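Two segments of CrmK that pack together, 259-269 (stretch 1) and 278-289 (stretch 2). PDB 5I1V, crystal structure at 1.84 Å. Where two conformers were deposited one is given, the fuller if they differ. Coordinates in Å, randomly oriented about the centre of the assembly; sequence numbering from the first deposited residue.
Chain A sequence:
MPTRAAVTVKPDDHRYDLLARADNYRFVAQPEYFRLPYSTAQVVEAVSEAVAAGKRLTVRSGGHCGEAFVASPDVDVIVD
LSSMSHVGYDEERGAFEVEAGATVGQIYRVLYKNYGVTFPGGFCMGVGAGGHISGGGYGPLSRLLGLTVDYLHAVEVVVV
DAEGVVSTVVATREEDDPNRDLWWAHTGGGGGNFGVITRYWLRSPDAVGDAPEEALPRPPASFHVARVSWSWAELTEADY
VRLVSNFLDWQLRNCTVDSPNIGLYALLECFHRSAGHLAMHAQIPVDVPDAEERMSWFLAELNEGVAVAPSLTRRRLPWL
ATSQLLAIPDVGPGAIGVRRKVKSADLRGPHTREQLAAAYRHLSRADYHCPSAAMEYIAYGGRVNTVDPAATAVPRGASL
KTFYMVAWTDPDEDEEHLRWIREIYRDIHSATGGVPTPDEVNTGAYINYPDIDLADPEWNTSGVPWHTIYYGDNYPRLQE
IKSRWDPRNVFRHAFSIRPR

Stretch 1, residues 259-269: SPNIGLYALLE
Stretch 2 (278-289) LAMHAQIPVDVP

Two antiparallel strands of one chain, 265-269 and 278-285, zip together through paired backbone hydrogen bonds, with apolar side chains on one face and a water-linked polar cluster on the other. The axes run at 172°, 4.7 Å apart at closest approach, and phi/psi values are extended throughout, from -107/121 at Leu 268 to -151/135 at Ile 284, apart from Leu 278 (-94/152) and Pro 285 (-61/146).

Register follows a simple sum: paired residue numbers add to 548. Tyr 265–Gln 283, Leu 267–His 281 and Glu 269–Ala 279 are the hydrogen-bonded pairs, with CA atoms 5.1 to 5.5 Å apart. Each closes a ring of two bonds: Tyr 265 N to Gln 283 O and Gln 283 N to Tyr 265 O, both 2.9 Å; Leu 267 N to His 281 O, 2.9 Å, and His 281 N to Leu 267 O, 3.0 Å; Glu 269 N to Ala 279 O, 2.7 Å, and Ala 279 N to Glu 269 O, 3.0 Å. Between them, Ala 266–Ala 282 and Leu 268–Met 280 draw their CA atoms in to 4.1 and 4.4 Å, and CA-H...O contacts fill the gaps, as from Ala 282 CA to Tyr 265 O, 3.2 Å.

These narrow pairs share the apolar face: Ala 266 CB meets Ala 282 CB at 3.8 Å, and Leu 268 CD1 (chi1 t, chi2 p) lies 3.9 Å from Met 280 CB (chi1 t, chi2 t, chi3 p).

On the other face, His 281 takes chi1 p, chi2 -98°, which brings NE2 to 3.3 Å from Leu 267 CB. Water 1 joins Tyr 265 OH (2.5 Å) to His 281 NE2 (3.2 Å); water 2 joins Glu 269 OE1 to His 281 ND1, both 3.0 Å. Tyr 265 is t, Glu 269 m.

Before the strand, type I turns span 259-262 and 261-264. An ideal CB on Gly 263 would sit tightly, 3.3 Å from Val 288 CG2.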

# COMPACT_ATOMS: atom_id res chain seq x y z
N SER A 259 -30.05 17.58 1.54
CA SER A 259 -29.84 17.50 0.12
C SER A 259 -30.02 16.06 -0.40
O SER A 259 -29.39 15.15 0.12
CB SER A 259 -28.43 17.94 -0.26
OG SER A 259 -28.18 17.57 -1.62
N PRO A 260 -30.83 15.88 -1.46
CA PRO A 260 -30.88 14.58 -2.15
C PRO A 260 -29.57 14.18 -2.86
O PRO A 260 -29.44 13.04 -3.34
CB PRO A 260 -32.02 14.77 -3.16
CG PRO A 260 -32.01 16.25 -3.46
CD PRO A 260 -31.67 16.90 -2.15
N ASN A 261 -28.61 15.10 -2.92
CA ASN A 261 -27.29 14.77 -3.41
C ASN A 261 -26.22 14.60 -2.28
O ASN A 261 -25.03 14.53 -2.58
CB ASN A 261 -26.82 15.81 -4.41
CG ASN A 261 -27.82 16.02 -5.54
OD1 ASN A 261 -28.10 15.09 -6.29
ND2 ASN A 261 -28.38 17.22 -5.63
N ILE A 262 -26.63 14.44 -1.02
CA ILE A 262 -25.62 14.44 0.05
C ILE A 262 -24.68 13.26 -0.05
O ILE A 262 -23.52 13.35 0.38
CB ILE A 262 -26.24 14.58 1.46
CG1 ILE A 262 -25.15 14.89 2.51
CG2 ILE A 262 -27.10 13.35 1.82
CD1 ILE A 262 -24.34 16.14 2.26
N GLY A 263 -25.16 12.18 -0.67
CA GLY A 263 -24.39 10.98 -0.84
C GLY A 263 -23.31 11.10 -1.89
O GLY A 263 -22.39 10.29 -1.91
N LEU A 264 -23.40 12.12 -2.75
CA LEU A 264 -22.36 12.36 -3.74
C LEU A 264 -21.16 13.10 -3.11
O LEU A 264 -21.29 14.21 -2.61
CB LEU A 264 -22.94 13.09 -4.94
CG LEU A 264 -22.20 13.11 -6.28
CD1 LEU A 264 -23.10 13.67 -7.38
CD2 LEU A 264 -20.93 13.92 -6.17
N TYR A 265 -20.01 12.45 -3.14
CA TYR A 265 -18.75 12.99 -2.60
C TYR A 265 -17.83 13.26 -3.78
O TYR A 265 -17.61 12.38 -4.62
CB TYR A 265 -18.08 11.96 -1.69
CG TYR A 265 -16.63 12.28 -1.38
CD1 TYR A 265 -16.31 13.30 -0.47
CD2 TYR A 265 -15.59 11.60 -2.00
CE1 TYR A 265 -15.00 13.63 -0.20
CE2 TYR A 265 -14.27 11.95 -1.75
CZ TYR A 265 -13.99 12.96 -0.84
OH TYR A 265 -12.68 13.28 -0.56
N ALA A 266 -17.26 14.44 -3.82
CA ALA A 266 -16.32 14.76 -4.90
C ALA A 266 -15.12 15.54 -4.44
O ALA A 266 -15.21 16.37 -3.51
CB ALA A 266 -17.06 15.50 -5.98
N LEU A 267 -13.98 15.28 -5.09
CA LEU A 267 -12.75 15.98 -4.83
C LEU A 267 -12.20 16.53 -6.15
O LEU A 267 -11.99 15.78 -7.09
CB LEU A 267 -11.75 15.04 -4.19
CG LEU A 267 -10.45 15.67 -3.68
CD1 LEU A 267 -9.93 15.01 -2.41
CD2 LEU A 267 -9.38 15.55 -4.73
N LEU A 268 -11.92 17.82 -6.17
CA LEU A 268 -11.36 18.50 -7.34
C LEU A 268 -9.88 18.81 -7.06
O LEU A 268 -9.58 19.47 -6.11
CB LEU A 268 -12.11 19.78 -7.56
CG LEU A 268 -11.63 20.64 -8.72
CD1 LEU A 268 -11.74 19.89 -10.05
CD2 LEU A 268 -12.45 21.91 -8.68
N GLU A 269 -8.97 18.30 -7.87
CA GLU A 269 -7.55 18.55 -7.65
C GLU A 269 -7.09 19.51 -8.72
O GLU A 269 -7.06 19.16 -9.90
CB GLU A 269 -6.72 17.29 -7.79
CG GLU A 269 -7.07 16.20 -6.81
CD GLU A 269 -6.06 15.04 -6.84
OE1 GLU A 269 -6.44 13.95 -7.30
OE2 GLU A 269 -4.88 15.25 -6.41
N LEU A 278 -6.20 19.23 -14.71
CA LEU A 278 -6.96 19.25 -13.45
C LEU A 278 -7.67 17.92 -13.38
O LEU A 278 -7.92 17.34 -14.40
CB LEU A 278 -8.05 20.32 -13.46
CG LEU A 278 -7.80 21.81 -13.18
CD1 LEU A 278 -6.38 22.26 -13.15
CD2 LEU A 278 -8.60 22.69 -14.12
N ALA A 279 -7.96 17.41 -12.17
CA ALA A 279 -8.52 16.09 -12.06
C ALA A 279 -9.64 16.13 -11.02
O ALA A 279 -9.57 16.88 -10.07
CB ALA A 279 -7.45 15.09 -11.64
N MET A 280 -10.70 15.38 -11.23
CA MET A 280 -11.70 15.23 -10.20
C MET A 280 -12.14 13.80 -10.09
O MET A 280 -12.23 13.10 -11.10
CB MET A 280 -12.89 16.14 -10.45
CG MET A 280 -14.07 15.83 -9.54
SD MET A 280 -15.45 16.87 -9.93
CE MET A 280 -16.15 15.89 -11.24
N HIS A 281 -12.39 13.35 -8.86
CA HIS A 281 -13.09 12.10 -8.68
C HIS A 281 -14.37 12.34 -7.89
O HIS A 281 -14.43 13.18 -7.00
CB HIS A 281 -12.23 11.00 -8.05
CG HIS A 281 -11.67 11.37 -6.71
ND1 HIS A 281 -10.39 11.84 -6.56
CD2 HIS A 281 -12.23 11.36 -5.48
CE1 HIS A 281 -10.17 12.08 -5.28
NE2 HIS A 281 -11.27 11.79 -4.60
N ALA A 282 -15.41 11.62 -8.28
CA ALA A 282 -16.69 11.69 -7.63
C ALA A 282 -17.29 10.32 -7.51
O ALA A 282 -17.01 9.41 -8.34
CB ALA A 282 -17.61 12.63 -8.36
N GLN A 283 -18.09 10.14 -6.45
CA GLN A 283 -18.70 8.88 -6.16
C GLN A 283 -20.03 9.12 -5.51
O GLN A 283 -20.21 10.10 -4.83
CB GLN A 283 -17.80 8.00 -5.24
CG GLN A 283 -17.55 8.59 -3.87
CD GLN A 283 -16.56 7.85 -2.98
OE1 GLN A 283 -15.44 7.60 -3.33
NE2 GLN A 283 -16.99 7.54 -1.78
N ILE A 284 -20.96 8.20 -5.72
CA ILE A 284 -22.29 8.26 -5.15
C ILE A 284 -22.77 6.84 -4.99
O ILE A 284 -22.58 6.02 -5.86
CB ILE A 284 -23.28 9.07 -6.02
CG1 ILE A 284 -24.59 9.36 -5.28
CG2 ILE A 284 -23.47 8.41 -7.37
CD1 ILE A 284 -25.57 10.27 -6.02
N PRO A 285 -23.35 6.52 -3.83
CA PRO A 285 -23.82 5.14 -3.73
C PRO A 285 -24.88 4.75 -4.77
O PRO A 285 -25.72 5.57 -5.16
CB PRO A 285 -24.43 5.08 -2.33
CG PRO A 285 -23.82 6.24 -1.58
CD PRO A 285 -23.63 7.30 -2.63
N VAL A 286 -24.84 3.50 -5.21
CA VAL A 286 -25.72 3.02 -6.26
C VAL A 286 -27.18 3.02 -5.75
O VAL A 286 -28.11 3.19 -6.54
CB VAL A 286 -25.29 1.60 -6.72
CG1 VAL A 286 -26.36 0.91 -7.55
CG2 VAL A 286 -24.00 1.69 -7.52
N ASP A 287 -27.36 2.87 -4.44
CA ASP A 287 -28.68 2.78 -3.84
C ASP A 287 -29.36 4.13 -3.51
O ASP A 287 -30.44 4.15 -2.94
CB ASP A 287 -28.66 1.87 -2.60
CG ASP A 287 -27.83 2.44 -1.42
OD1 ASP A 287 -26.93 3.28 -1.62
OD2 ASP A 287 -28.08 2.01 -0.27
N VAL A 288 -28.73 5.24 -3.86
CA VAL A 288 -29.37 6.55 -3.70
C VAL A 288 -30.44 6.65 -4.79
O VAL A 288 -30.22 6.21 -5.89
CB VAL A 288 -28.34 7.72 -3.84
CG1 VAL A 288 -29.02 9.07 -4.09
CG2 VAL A 288 -27.51 7.80 -2.59
N PRO A 289 -31.61 7.20 -4.46
CA PRO A 289 -32.59 7.45 -5.53
C PRO A 289 -32.03 8.22 -6.75
O PRO A 289 -31.53 9.33 -6.60
CB PRO A 289 -33.66 8.28 -4.81
CG PRO A 289 -33.60 7.81 -3.38
CD PRO A 289 -32.24 7.23 -3.13
O HOH W 1 -10.92 11.74 -1.43
O HOH W 2 -9.24 13.99 -8.32